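PDB 5TGF: beta-lactamase-related domain-containing protein from Bacteroides dorei DSM 17855, which is a putative serine beta-lactamase-like hydrolase whose substrate is not established and which can also bind calcium. Local coordinates for residues W20-Y26 with K316-F320; P141-F145 with V242-V247; Y252-L257 with W270-V274; W289-Y293 with F305-V310. One frame throughout, in Å; residues are numbered along the deposited sequence.

Interaction 1: W20-Y26 with K316-F320; sequences WMDKGYY and KKDGF
Tyr25 and Phe320 make the nearest backbone approach, 8.8 Å between their CA atoms, where a Schellman motif with Gly24 at positive phi ends helix 11-22 and faces a type I turn from Lys316 to Gly319. At that separation the contact is made by side chains. The Tyr25 and Phe320 rings overlap from opposing directions in an offset stack, centroids 4.0 Å apart and planes at 20°, with Tyr25 CE2 3.5 Å from Phe320 CD1. Phe320 CG lies over one face of Tyr25, near the rim, and Lys23 CB covers the other. With its CG anti to the backbone N (chi1 167°), Phe320 also turns an edge to Trp20 in a T-shaped pair, its CE1 3.6 Å from Trp20 NE1 over the indole face. Its CZ meets Tyr26 OH at 3.7 Å.

Lys316 runs alongside Tyr25, bringing CD to 3.5 Å from Tyr25 CD1. It bends at its last torsion (chi4 -62°), and its ammonium group is bound by the carbonyls of Glu313 and Gln311. Asp318 OD1 takes the N-H of Phe320 at 3.1 Å, an Asx turn in which the donor stands above the carboxylate plane.

The cluster joins the end of helix 11-22 to the loop after strand 302-307; Trp20 carries it on to Val328 and Leu329 of helix 328-337 and to Phe306 of the sheet.

Interaction 2: P141-F145 with V242-V247; sequences PGTRF and VRNAVV
Phe145 carries its ring on the side opposite its own N (chi1 -177°), which swings it toward Val242, whose CG2 lies anti to the carbonyl carbon and reaches to 4.0 Å from Phe145 CD1. The two side chains lie nearly perpendicular. The two backbones are joined by a single beta bridge, Arg144 with Val246. Val246 N donates to Thr143 O at 2.9 Å, a nearly straight bond (174° at the hydrogen). In return Phe145 N donates to Val246 O at 3.0 Å.

Val246 O also accepts a hydrogen bond from a water, which in turn accepts one from Arg144 NE, in the plane of the guanidinium group, so this carbonyl has two donors and the arginine is tied back to the bridge. A second water links Gly142 O to Asn244 N. Ala245 closes a type II' turn begun at Val242 and sets its CB 3.4 Å from Gly142 O and 3.7 Å from Arg144 C, which leaves the two chains closely packed just before the bridge.

The pairing joins the loop between helices 125-133 and 150-163 to the one between helices 231-238 and 252-257. Gly142 is also hydrogen-bonded through its backbone to Thr107, while Val242 packs on Tyr265.

Interaction 3: Y252-L257 with W270-V274; sequences YVEKAL and WRELV
The indole of Trp270 receives Tyr252 over one face: the edge of the tyrosine ring points at it, with centroids 4.8 Å apart (five-membered ring of the indole) and planes at 50°. Tyr252 CD2 lies 3.8 Å from Trp270 CD2. On the six-membered ring the closer group is Tyr252 CB, which makes a CH-pi contact 3.9 Å from the centroid and almost along the ring normal. Val253 CG2 adds a contact of 3.7 Å to Trp270 CE3.

At the far end of the tyrosine ring, near its plane, stands the carboxylate of Glu272. Tyr252 OH donates to Glu272 OE2 at 2.7 Å, meeting the anti side of that oxygen, 32° out of the carboxylate plane. Glu272 reaches it with a chain extended beyond CG. Ser285 also binds OE2, while OE1 is bound by Gln283 and Tyr293, so four partners grip the buried group and fix its rotation. Such a network could stabilise a negative charge. The Leu257 side chain lies across that of Glu272, placing CD1 3.8 Å from Glu272 CD. The backbone O of Glu272, by contrast, is buried without a polar partner, with Val253 CG1 3.8 Å away.

Helix 252-257 thus lies against the outermost strand 270-274 of the six-stranded sheet, the short axes 9.0 Å apart and crossing at -40°. Glu272 and Leu273 both face Gln283 in a classic beta bulge, where the strand turns a corner. The antiparallel sheet packed with helices fits the serine beta-lactamase fold.

Interaction 4: W289-Y293 with F305-V310; sequences WAGAY and FFIAHV
Tyr293 and Phe306 satisfy each other's backbone groups as an antiparallel hydrogen-bonded pair. Tyr293 N donates to Phe306 O at 2.9 Å, and Phe306 N returns a bond to Tyr293 O at 3.0 Å. Both acceptors have CA-H contacts as well, Phe306 O with Ala292 CA and Tyr293 O with Phe305 CA. Farther along, Val310 N donates to Ala290 O at 2.8 Å, on a lone pair of that oxygen.

Here one loop leads into strand 293-297 and another leaves strand 302-307, neighbours in the six-stranded antiparallel sheet, and the single further bond from Val310 N ties the two loops together beyond the sheet. Strand 302-307 is held on its other side by strand 28-35, through Cys32 and Ala30. In the beta-lactamase family such a sheet is flanked by helices; helix 207-218 covers Phe305, and Leu329 of helix 328-337 meets Phe306 and Tyr293.

His309, its ring swung to the far side of its CB from the main-chain nitrogen (chi1 -168°), lays a face over Ala290 CB, 3.6 Å from the ring centroid in a CH-pi contact. Its ND1 donates to Val310 O at 2.9 Å, and NE2 is paired with His195 NE2, so both ring nitrogens are engaged. Trp289 CH2 comes obliquely to 3.7 Å from His309 CE1, while Trp289 NE1 is bound by Gly194 O and Trp289 O by Ser322 OG. Phe306 sets its edge to Gly291 O, with CD2 at 3.4 Å. Tyr293 OH is also hydrogen-bonded to Ser330 OG.

Overall arrangement
Interaction 1 closes a long span containing the other three. It touches interaction 4 through Tyr26, with CE1 3.4 Å from Ala290 O and OH 3.4 Å from Gly291 CA. Interaction 4 meets interaction 3 on the same sheet, where Tyr293 OH stands 2.8 Å from Glu272 OE1. Interaction 3 touches interaction 2, with Phe145 CZ 3.7 Å from Trp270 CH2. Interactions 1 and 2 lie at the ends of this series, about 35 Å between centres. Phe145 and Trp270 touch residues of a putative SxxK site (Ser58, Lys61, with Tyr147 probably from the second motif); glycerol, probably from the crystallisation liquor, lies about 3 Å from the side chains of Trp270 and Trp289, perhaps marking a pocket.

Interaction 1: W20-Y26 with K316-F320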
loop_
_atom_site.group_PDB
_atom_site.type_symbol
_atom_site.label_atom_id
_atom_site.label_comp_id
_atom_site.label_asym_id
_atom_site.label_seq_id
_atom_site.Cartn_x
_atom_site.Cartn_y
_atom_site.Cartn_z
ATOM N N TRP A 20 6.687 16.302 16.029
ATOM C CA TRP A 20 5.801 15.154 16.328
ATOM C C TRP A 20 6.310 14.324 17.529
ATOM O O TRP A 20 5.529 13.857 18.343
ATOM C CB TRP A 20 5.625 14.223 15.147
ATOM C CG TRP A 20 5.049 14.857 13.904
ATOM C CD1 TRP A 20 4.219 15.957 13.836
ATOM C CD2 TRP A 20 5.250 14.410 12.554
ATOM N NE1 TRP A 20 3.901 16.217 12.510
ATOM C CE2 TRP A 20 4.532 15.283 11.711
ATOM C CE3 TRP A 20 5.936 13.329 11.981
ATOM C CZ2 TRP A 20 4.468 15.096 10.325
ATOM C CZ3 TRP A 20 5.912 13.176 10.584
ATOM C CH2 TRP A 20 5.227 14.085 9.775
HETATM N N MSE A 21 7.619 14.182 17.661
HETATM C CA MSE A 21 8.187 13.410 18.774
HETATM C C MSE A 21 8.054 14.215 20.066
HETATM O O MSE A 21 7.673 13.674 21.101
HETATM C CB MSE A 21 9.662 13.078 18.529
HETATM C CG MSE A 21 9.909 12.388 17.167
HETATM SE SE MSE A 21 9.146 10.568 17.198
HETATM C CE MSE A 21 9.057 10.335 15.253
ATOM N N ASP A 22 8.306 15.522 19.999
ATOM C CA ASP A 22 8.198 16.368 21.179
ATOM C C ASP A 22 6.765 16.463 21.706
ATOM O O ASP A 22 6.559 16.534 22.920
ATOM C CB ASP A 22 8.742 17.769 20.890
ATOM C CG ASP A 22 10.229 17.766 20.580
ATOM O OD1 ASP A 22 10.922 16.800 20.952
ATOM O OD2 ASP A 22 10.703 18.694 19.894
ATOM N N LYS A 23 5.766 16.360 20.824
ATOM C CA LYS A 23 4.352 16.373 21.266
ATOM C C LYS A 23 3.820 15.007 21.664
ATOM O O LYS A 23 2.648 14.872 22.003
ATOM C CB LYS A 23 3.452 16.960 20.181
ATOM C CG LYS A 23 3.793 18.396 19.852
ATOM C CD LYS A 23 3.033 18.917 18.642
ATOM C CE LYS A 23 3.660 20.219 18.193
ATOM N NZ LYS A 23 3.117 20.670 16.890
ATOM N N GLY A 24 4.656 13.983 21.573
ATOM C CA GLY A 24 4.273 12.657 22.010
ATOM C C GLY A 24 3.323 11.911 21.053
ATOM O O GLY A 24 2.735 10.909 21.432
ATOM N N TYR A 25 3.155 12.411 19.835
ATOM C CA TYR A 25 2.338 11.706 18.852
ATOM C C TYR A 25 2.899 10.313 18.533
ATOM O O TYR A 25 2.130 9.390 18.274
ATOM C CB TYR A 25 2.241 12.473 17.551
ATOM C CG TYR A 25 1.699 13.891 17.601
ATOM C CD1 TYR A 25 0.779 14.290 18.539
ATOM C CD2 TYR A 25 2.054 14.786 16.604
ATOM C CE1 TYR A 25 0.246 15.578 18.504
ATOM C CE2 TYR A 25 1.575 16.074 16.596
ATOM C CZ TYR A 25 0.640 16.445 17.524
ATOM O OH TYR A 25 0.180 17.735 17.467
ATOM N N TYR A 26 4.226 10.214 18.411
ATOM C CA TYR A 26 4.924 8.931 18.276
ATOM C C TYR A 26 5.998 8.741 19.374
ATOM O O TYR A 26 6.590 9.734 19.808
ATOM C CB TYR A 26 5.653 8.874 16.929
ATOM C CG TYR A 26 4.776 9.134 15.737
ATOM C CD1 TYR A 26 3.895 8.166 15.289
ATOM C CD2 TYR A 26 4.882 10.312 15.011
ATOM C CE1 TYR A 26 3.117 8.366 14.152
ATOM C CE2 TYR A 26 4.101 10.534 13.889
ATOM C CZ TYR A 26 3.200 9.574 13.475
ATOM O OH TYR A 26 2.451 9.802 12.323
ATOM N N LYS A 316 -6.119 13.962 16.032
ATOM C CA LYS A 316 -5.988 14.530 17.373
ATOM C C LYS A 316 -6.556 15.956 17.391
ATOM O O LYS A 316 -6.691 16.579 16.332
ATOM C CB LYS A 316 -4.531 14.534 17.794
ATOM C CG LYS A 316 -3.908 13.143 17.761
ATOM C CD LYS A 316 -2.527 13.176 18.385
ATOM C CE LYS A 316 -1.929 11.784 18.417
ATOM N NZ LYS A 316 -2.683 10.800 19.236
ATOM N N LYS A 317 -6.826 16.476 18.593
ATOM C CA LYS A 317 -7.624 17.694 18.739
ATOM C C LYS A 317 -6.910 18.928 18.200
ATOM O O LYS A 317 -7.554 19.851 17.737
ATOM C CB LYS A 317 -8.046 17.883 20.202
ATOM N N ASP A 318 -5.584 18.918 18.139
ATOM C CA ASP A 318 -4.864 20.024 17.522
ATOM C C ASP A 318 -4.856 19.995 15.981
ATOM O O ASP A 318 -4.161 20.786 15.323
ATOM C CB ASP A 318 -3.429 20.075 18.064
ATOM C CG ASP A 318 -2.676 18.745 17.883
ATOM O OD1 ASP A 318 -3.165 17.867 17.132
ATOM O OD2 ASP A 318 -1.608 18.588 18.520
ATOM N N GLY A 319 -5.596 19.068 15.397
ATOM C CA GLY A 319 -5.665 18.987 13.934
ATOM C C GLY A 319 -4.635 18.060 13.299
ATOM O O GLY A 319 -4.686 17.802 12.089
ATOM N N PHE A 320 -3.701 17.539 14.080
ATOM C CA PHE A 320 -2.743 16.553 13.536
ATOM C C PHE A 320 -3.500 15.294 13.141
ATOM O O PHE A 320 -4.454 14.878 13.816
ATOM C CB PHE A 320 -1.652 16.224 14.566
ATOM C CG PHE A 320 -0.809 15.014 14.225
ATOM C CD1 PHE A 320 0.349 15.137 13.470
ATOM C CD2 PHE A 320 -1.164 13.761 14.710
ATOM C CE1 PHE A 320 1.114 14.010 13.175
ATOM C CE2 PHE A 320 -0.370 12.646 14.465
ATOM C CZ PHE A 320 0.757 12.768 13.697
HETATM O O HOH W 1 -0.225 11.077 21.520
#

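Interaction 2: P141-F145 with V242-V247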
loop_
_atom_site.group_PDB
_atom_site.type_symbol
_atom_site.label_atom_id
_atom_site.label_comp_id
_atom_site.label_asym_id
_atom_site.label_seq_id
_atom_site.Cartn_x
_atom_site.Cartn_y
_atom_site.Cartn_z
ATOM N N PRO A 141 -19.629 -3.751 -9.542
ATOM C CA PRO A 141 -18.206 -3.527 -9.783
ATOM C C PRO A 141 -17.900 -2.488 -10.851
ATOM O O PRO A 141 -18.579 -2.387 -11.883
ATOM C CB PRO A 141 -17.683 -4.905 -10.219
ATOM C CG PRO A 141 -18.692 -5.891 -9.768
ATOM C CD PRO A 141 -19.999 -5.170 -9.741
ATOM N N GLY A 142 -16.898 -1.673 -10.572
ATOM C CA GLY A 142 -16.497 -0.622 -11.446
ATOM C C GLY A 142 -17.283 0.663 -11.355
ATOM O O GLY A 142 -16.979 1.580 -12.092
ATOM N N THR A 143 -18.346 0.712 -10.557
ATOM C CA THR A 143 -19.250 1.871 -10.571
ATOM C C THR A 143 -18.971 2.881 -9.466
ATOM O O THR A 143 -19.412 4.049 -9.548
ATOM C CB THR A 143 -20.743 1.448 -10.506
ATOM O OG1 THR A 143 -21.054 0.886 -9.223
ATOM C CG2 THR A 143 -21.057 0.467 -11.597
ATOM N N ARG A 144 -18.278 2.448 -8.407
ATOM C CA ARG A 144 -17.905 3.338 -7.302
ATOM C C ARG A 144 -16.533 2.951 -6.730
ATOM O O ARG A 144 -16.080 1.809 -6.905
ATOM C CB ARG A 144 -18.941 3.279 -6.172
ATOM C CG ARG A 144 -20.316 3.868 -6.482
ATOM C CD ARG A 144 -21.304 3.757 -5.330
ATOM N NE ARG A 144 -20.748 4.162 -4.032
ATOM C CZ ARG A 144 -21.156 3.685 -2.846
ATOM N NH1 ARG A 144 -22.188 2.848 -2.754
ATOM N NH2 ARG A 144 -20.537 4.050 -1.735
ATOM N N PHE A 145 -15.849 3.956 -6.169
ATOM C CA PHE A 145 -14.653 3.781 -5.304
ATOM C C PHE A 145 -15.047 3.735 -3.827
ATOM O O PHE A 145 -15.770 4.611 -3.312
ATOM C CB PHE A 145 -13.664 4.917 -5.521
ATOM C CG PHE A 145 -12.373 4.769 -4.727
ATOM C CD1 PHE A 145 -11.278 4.094 -5.264
ATOM C CD2 PHE A 145 -12.240 5.365 -3.478
ATOM C CE1 PHE A 145 -10.087 3.994 -4.550
ATOM C CE2 PHE A 145 -11.043 5.265 -2.744
ATOM C CZ PHE A 145 -9.957 4.589 -3.309
ATOM N N VAL A 242 -9.122 3.213 -11.306
ATOM C CA VAL A 242 -10.436 3.654 -10.835
ATOM C C VAL A 242 -11.356 3.794 -12.051
ATOM O O VAL A 242 -12.497 3.360 -12.029
ATOM C CB VAL A 242 -10.324 4.987 -10.063
ATOM C CG1 VAL A 242 -11.700 5.483 -9.684
ATOM C CG2 VAL A 242 -9.493 4.786 -8.791
ATOM N N ARG A 243 -10.825 4.389 -13.108
ATOM C CA ARG A 243 -11.507 4.523 -14.393
ATOM C C ARG A 243 -12.805 5.313 -14.322
ATOM O O ARG A 243 -12.756 6.486 -13.985
ATOM C CB ARG A 243 -11.595 3.165 -15.027
ATOM C CG ARG A 243 -10.172 2.659 -15.165
ATOM C CD ARG A 243 -10.090 1.466 -16.017
ATOM N NE ARG A 243 -8.846 0.729 -15.849
ATOM C CZ ARG A 243 -8.629 -0.385 -16.530
ATOM N NH1 ARG A 243 -9.523 -0.751 -17.437
ATOM N NH2 ARG A 243 -7.547 -1.105 -16.353
ATOM N N ASN A 244 -13.951 4.713 -14.614
ATOM C CA ASN A 244 -15.210 5.475 -14.592
ATOM C C ASN A 244 -15.955 5.347 -13.280
ATOM O O ASN A 244 -17.083 5.823 -13.157
ATOM C CB ASN A 244 -16.133 5.033 -15.728
ATOM C CG ASN A 244 -15.527 5.274 -17.084
ATOM O OD1 ASN A 244 -15.105 6.384 -17.402
ATOM N ND2 ASN A 244 -15.462 4.226 -17.892
ATOM N N ALA A 245 -15.360 4.676 -12.291
ATOM C CA ALA A 245 -16.022 4.541 -11.014
ATOM C C ALA A 245 -16.239 5.927 -10.395
ATOM O O ALA A 245 -15.368 6.800 -10.502
ATOM C CB ALA A 245 -15.196 3.644 -10.083
ATOM N N VAL A 246 -17.376 6.111 -9.734
ATOM C CA VAL A 246 -17.715 7.373 -9.075
ATOM C C VAL A 246 -16.882 7.522 -7.820
ATOM O O VAL A 246 -16.879 6.619 -6.959
ATOM C CB VAL A 246 -19.216 7.482 -8.728
ATOM C CG1 VAL A 246 -19.485 8.729 -7.854
ATOM C CG2 VAL A 246 -20.059 7.491 -10.019
ATOM N N VAL A 247 -16.165 8.645 -7.733
ATOM C CA VAL A 247 -15.369 8.973 -6.565
ATOM C C VAL A 247 -16.145 10.006 -5.763
ATOM O O VAL A 247 -16.384 11.116 -6.239
ATOM C CB VAL A 247 -14.008 9.564 -6.963
ATOM C CG1 VAL A 247 -13.217 9.995 -5.721
ATOM C CG2 VAL A 247 -13.207 8.544 -7.786
HETATM O O HOH W 2 -15.245 1.805 -14.361
HETATM O O HOH W 3 -18.676 6.514 -4.604
#

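Interaction 3: Y252-L257 with W270-V274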
loop_
_atom_site.group_PDB
_atom_site.type_symbol
_atom_site.label_atom_id
_atom_site.label_comp_id
_atom_site.label_asym_id
_atom_site.label_seq_id
_atom_site.Cartn_x
_atom_site.Cartn_y
_atom_site.Cartn_z
ATOM N N TYR A 252 -9.030 10.292 0.319
ATOM C CA TYR A 252 -7.699 10.685 0.789
ATOM C C TYR A 252 -6.962 11.670 -0.108
ATOM O O TYR A 252 -6.395 12.635 0.387
ATOM C CB TYR A 252 -6.843 9.440 1.049
ATOM C CG TYR A 252 -5.384 9.761 1.239
ATOM C CD1 TYR A 252 -4.854 10.137 2.477
ATOM C CD2 TYR A 252 -4.544 9.682 0.175
ATOM C CE1 TYR A 252 -3.504 10.416 2.588
ATOM C CE2 TYR A 252 -3.208 9.934 0.294
ATOM C CZ TYR A 252 -2.705 10.350 1.484
ATOM O OH TYR A 252 -1.358 10.701 1.467
ATOM N N VAL A 253 -6.958 11.455 -1.417
ATOM C CA VAL A 253 -6.177 12.349 -2.287
ATOM C C VAL A 253 -6.729 13.805 -2.257
ATOM O O VAL A 253 -5.943 14.790 -2.177
ATOM C CB VAL A 253 -6.062 11.777 -3.710
ATOM C CG1 VAL A 253 -5.612 12.820 -4.699
ATOM C CG2 VAL A 253 -5.143 10.562 -3.733
ATOM N N GLU A 254 -8.049 13.939 -2.299
ATOM C CA GLU A 254 -8.687 15.266 -2.249
ATOM C C GLU A 254 -8.514 15.910 -0.869
ATOM O O GLU A 254 -8.075 17.055 -0.769
ATOM C CB GLU A 254 -10.200 15.214 -2.604
ATOM C CG GLU A 254 -10.927 16.577 -2.420
ATOM C CD GLU A 254 -12.477 16.471 -2.438
ATOM O OE1 GLU A 254 -12.997 15.687 -3.252
ATOM O OE2 GLU A 254 -13.196 17.124 -1.608
ATOM N N LYS A 255 -8.703 15.112 0.171
ATOM C CA LYS A 255 -8.672 15.588 1.541
ATOM C C LYS A 255 -7.262 15.903 2.034
ATOM O O LYS A 255 -7.049 16.902 2.697
ATOM C CB LYS A 255 -9.326 14.550 2.470
ATOM C CG LYS A 255 -9.470 15.057 3.892
ATOM C CD LYS A 255 -10.509 14.268 4.662
ATOM C CE LYS A 255 -10.325 14.509 6.144
ATOM N NZ LYS A 255 -11.229 13.639 6.936
ATOM N N ALA A 256 -6.311 15.046 1.702
ATOM C CA ALA A 256 -4.931 15.187 2.162
ATOM C C ALA A 256 -4.041 16.036 1.277
ATOM O O ALA A 256 -3.111 16.688 1.774
ATOM C CB ALA A 256 -4.298 13.804 2.363
ATOM N N LEU A 257 -4.247 15.987 -0.039
ATOM C CA LEU A 257 -3.402 16.706 -0.970
ATOM C C LEU A 257 -4.085 17.835 -1.736
ATOM O O LEU A 257 -3.425 18.529 -2.522
ATOM C CB LEU A 257 -2.716 15.736 -1.963
ATOM C CG LEU A 257 -1.793 14.694 -1.353
ATOM C CD1 LEU A 257 -2.426 13.311 -1.326
ATOM C CD2 LEU A 257 -0.482 14.663 -2.093
ATOM N N TRP A 270 -1.989 4.669 -4.013
ATOM C CA TRP A 270 -2.630 5.928 -4.384
ATOM C C TRP A 270 -1.810 6.654 -5.433
ATOM O O TRP A 270 -0.556 6.747 -5.345
ATOM C CB TRP A 270 -2.787 6.874 -3.164
ATOM C CG TRP A 270 -3.649 6.346 -2.037
ATOM C CD1 TRP A 270 -3.238 5.615 -0.944
ATOM C CD2 TRP A 270 -5.048 6.551 -1.865
ATOM N NE1 TRP A 270 -4.313 5.288 -0.168
ATOM C CE2 TRP A 270 -5.434 5.858 -0.707
ATOM C CE3 TRP A 270 -6.045 7.168 -2.649
ATOM C CZ2 TRP A 270 -6.759 5.792 -0.284
ATOM C CZ3 TRP A 270 -7.371 7.124 -2.195
ATOM C CH2 TRP A 270 -7.711 6.452 -1.043
ATOM N N ARG A 271 -2.525 7.188 -6.410
ATOM C CA ARG A 271 -2.013 8.136 -7.379
ATOM C C ARG A 271 -2.202 9.561 -6.874
ATOM O O ARG A 271 -3.251 10.155 -7.039
ATOM C CB ARG A 271 -2.703 7.897 -8.723
ATOM C CG ARG A 271 -2.422 6.507 -9.309
ATOM C CD ARG A 271 -3.233 6.140 -10.557
ATOM N NE ARG A 271 -3.623 7.281 -11.397
ATOM C CZ ARG A 271 -3.127 7.617 -12.581
ATOM N NH1 ARG A 271 -2.093 6.998 -13.132
ATOM N NH2 ARG A 271 -3.649 8.647 -13.187
ATOM N N GLU A 272 -1.245 10.041 -6.082
ATOM C CA GLU A 272 -1.433 11.296 -5.342
ATOM C C GLU A 272 -1.332 12.520 -6.274
ATOM O O GLU A 272 -2.112 13.455 -6.143
ATOM C CB GLU A 272 -0.403 11.462 -4.227
ATOM C CG GLU A 272 -0.554 10.464 -3.092
ATOM C CD GLU A 272 0.346 10.785 -1.902
ATOM O OE1 GLU A 272 1.409 11.392 -2.088
ATOM O OE2 GLU A 272 0.022 10.341 -0.797
ATOM N N LEU A 273 -0.362 12.529 -7.185
ATOM C CA LEU A 273 -0.228 13.646 -8.134
ATOM C C LEU A 273 -0.180 13.072 -9.550
ATOM O O LEU A 273 0.613 12.135 -9.846
ATOM C CB LEU A 273 1.048 14.444 -7.863
ATOM C CG LEU A 273 1.261 14.976 -6.460
ATOM C CD1 LEU A 273 2.656 15.609 -6.318
ATOM C CD2 LEU A 273 0.166 15.983 -6.150
ATOM N N VAL A 274 -0.947 13.708 -10.443
ATOM C CA VAL A 274 -1.130 13.186 -11.787
ATOM C C VAL A 274 -0.975 14.298 -12.808
ATOM O O VAL A 274 -1.367 15.446 -12.564
ATOM C CB VAL A 274 -2.519 12.505 -11.904
ATOM C CG1 VAL A 274 -2.819 12.081 -13.316
ATOM C CG2 VAL A 274 -2.579 11.259 -11.024
#

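Interaction 4: W289-Y293 with F305-V310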
loop_
_atom_site.group_PDB
_atom_site.type_symbol
_atom_site.label_atom_id
_atom_site.label_comp_id
_atom_site.label_asym_id
_atom_site.label_seq_id
_atom_site.Cartn_x
_atom_site.Cartn_y
_atom_site.Cartn_z
ATOM N N TRP A 289 -2.823 4.177 8.411
ATOM C CA TRP A 289 -3.556 5.045 9.318
ATOM C C TRP A 289 -2.674 5.557 10.469
ATOM O O TRP A 289 -2.957 6.618 11.033
ATOM C CB TRP A 289 -4.801 4.354 9.891
ATOM C CG TRP A 289 -4.503 3.171 10.809
ATOM C CD1 TRP A 289 -4.380 1.869 10.411
ATOM C CD2 TRP A 289 -4.335 3.162 12.231
ATOM N NE1 TRP A 289 -4.084 1.074 11.462
ATOM C CE2 TRP A 289 -4.087 1.818 12.607
ATOM C CE3 TRP A 289 -4.330 4.144 13.222
ATOM C CZ2 TRP A 289 -3.829 1.442 13.922
ATOM C CZ3 TRP A 289 -4.101 3.757 14.558
ATOM C CH2 TRP A 289 -3.858 2.420 14.883
ATOM N N ALA A 290 -1.673 4.752 10.870
ATOM C CA ALA A 290 -0.875 5.019 12.062
ATOM C C ALA A 290 0.424 5.766 11.788
ATOM O O ALA A 290 1.247 5.953 12.718
ATOM C CB ALA A 290 -0.583 3.709 12.816
ATOM N N GLY A 291 0.602 6.252 10.565
ATOM C CA GLY A 291 1.681 7.173 10.252
ATOM C C GLY A 291 2.736 6.726 9.251
ATOM O O GLY A 291 3.453 7.556 8.721
ATOM N N ALA A 292 2.776 5.440 8.912
ATOM C CA ALA A 292 3.713 4.964 7.907
ATOM C C ALA A 292 3.377 5.621 6.551
ATOM O O ALA A 292 2.201 5.615 6.117
ATOM C CB ALA A 292 3.650 3.445 7.782
ATOM N N TYR A 293 4.379 6.187 5.906
ATOM C CA TYR A 293 4.191 6.906 4.635
ATOM C C TYR A 293 5.355 6.602 3.692
ATOM O O TYR A 293 6.432 7.229 3.803
ATOM C CB TYR A 293 4.123 8.389 4.877
ATOM C CG TYR A 293 3.837 9.180 3.608
ATOM C CD1 TYR A 293 2.569 9.164 3.019
ATOM C CD2 TYR A 293 4.794 9.999 3.060
ATOM C CE1 TYR A 293 2.310 9.894 1.864
ATOM C CE2 TYR A 293 4.551 10.728 1.921
ATOM C CZ TYR A 293 3.300 10.681 1.328
ATOM O OH TYR A 293 3.094 11.412 0.164
ATOM N N PHE A 305 10.613 6.845 2.783
ATOM C CA PHE A 305 9.723 6.121 3.683
ATOM C C PHE A 305 9.902 6.700 5.065
ATOM O O PHE A 305 11.037 6.796 5.564
ATOM C CB PHE A 305 10.039 4.635 3.662
ATOM C CG PHE A 305 9.123 3.795 4.526
ATOM C CD1 PHE A 305 7.746 4.012 4.517
ATOM C CD2 PHE A 305 9.610 2.693 5.201
ATOM C CE1 PHE A 305 6.878 3.204 5.228
ATOM C CE2 PHE A 305 8.761 1.885 5.933
ATOM C CZ PHE A 305 7.394 2.148 5.969
ATOM N N PHE A 306 8.797 7.121 5.675
ATOM C CA PHE A 306 8.759 7.407 7.114
ATOM C C PHE A 306 7.999 6.275 7.809
ATOM O O PHE A 306 6.825 5.958 7.451
ATOM C CB PHE A 306 8.063 8.751 7.371
ATOM C CG PHE A 306 7.767 9.039 8.812
ATOM C CD1 PHE A 306 8.784 9.436 9.694
ATOM C CD2 PHE A 306 6.472 8.996 9.290
ATOM C CE1 PHE A 306 8.485 9.758 11.018
ATOM C CE2 PHE A 306 6.179 9.289 10.599
ATOM C CZ PHE A 306 7.197 9.647 11.478
ATOM N N ILE A 307 8.645 5.673 8.817
ATOM C CA ILE A 307 8.043 4.568 9.568
ATOM C C ILE A 307 7.879 4.963 11.043
ATOM O O ILE A 307 8.770 5.564 11.668
ATOM C CB ILE A 307 8.825 3.256 9.406
ATOM C CG1 ILE A 307 8.005 2.064 9.879
ATOM C CG2 ILE A 307 10.176 3.325 10.099
ATOM C CD1 ILE A 307 8.704 0.724 9.615
ATOM N N ALA A 308 6.693 4.677 11.573
ATOM C CA ALA A 308 6.291 5.019 12.896
ATOM C C ALA A 308 4.888 4.463 13.137
ATOM O O ALA A 308 4.227 4.030 12.187
ATOM C CB ALA A 308 6.296 6.532 13.087
ATOM N N HIS A 309 4.457 4.478 14.390
ATOM C CA HIS A 309 3.111 4.015 14.766
ATOM C C HIS A 309 2.562 4.980 15.815
ATOM O O HIS A 309 3.069 5.083 16.922
ATOM C CB HIS A 309 3.108 2.568 15.278
ATOM C CG HIS A 309 1.735 1.969 15.388
ATOM N ND1 HIS A 309 0.748 2.505 16.197
ATOM C CD2 HIS A 309 1.157 0.935 14.735
ATOM C CE1 HIS A 309 -0.372 1.811 16.037
ATOM N NE2 HIS A 309 -0.154 0.872 15.145
ATOM N N VAL A 310 1.514 5.694 15.452
ATOM C CA VAL A 310 0.899 6.717 16.341
ATOM C C VAL A 310 0.505 6.085 17.673
ATOM O O VAL A 310 0.158 4.879 17.761
ATOM C CB VAL A 310 -0.319 7.402 15.623
ATOM C CG1 VAL A 310 -1.515 6.445 15.604
ATOM C CG2 VAL A 310 -0.698 8.737 16.255
#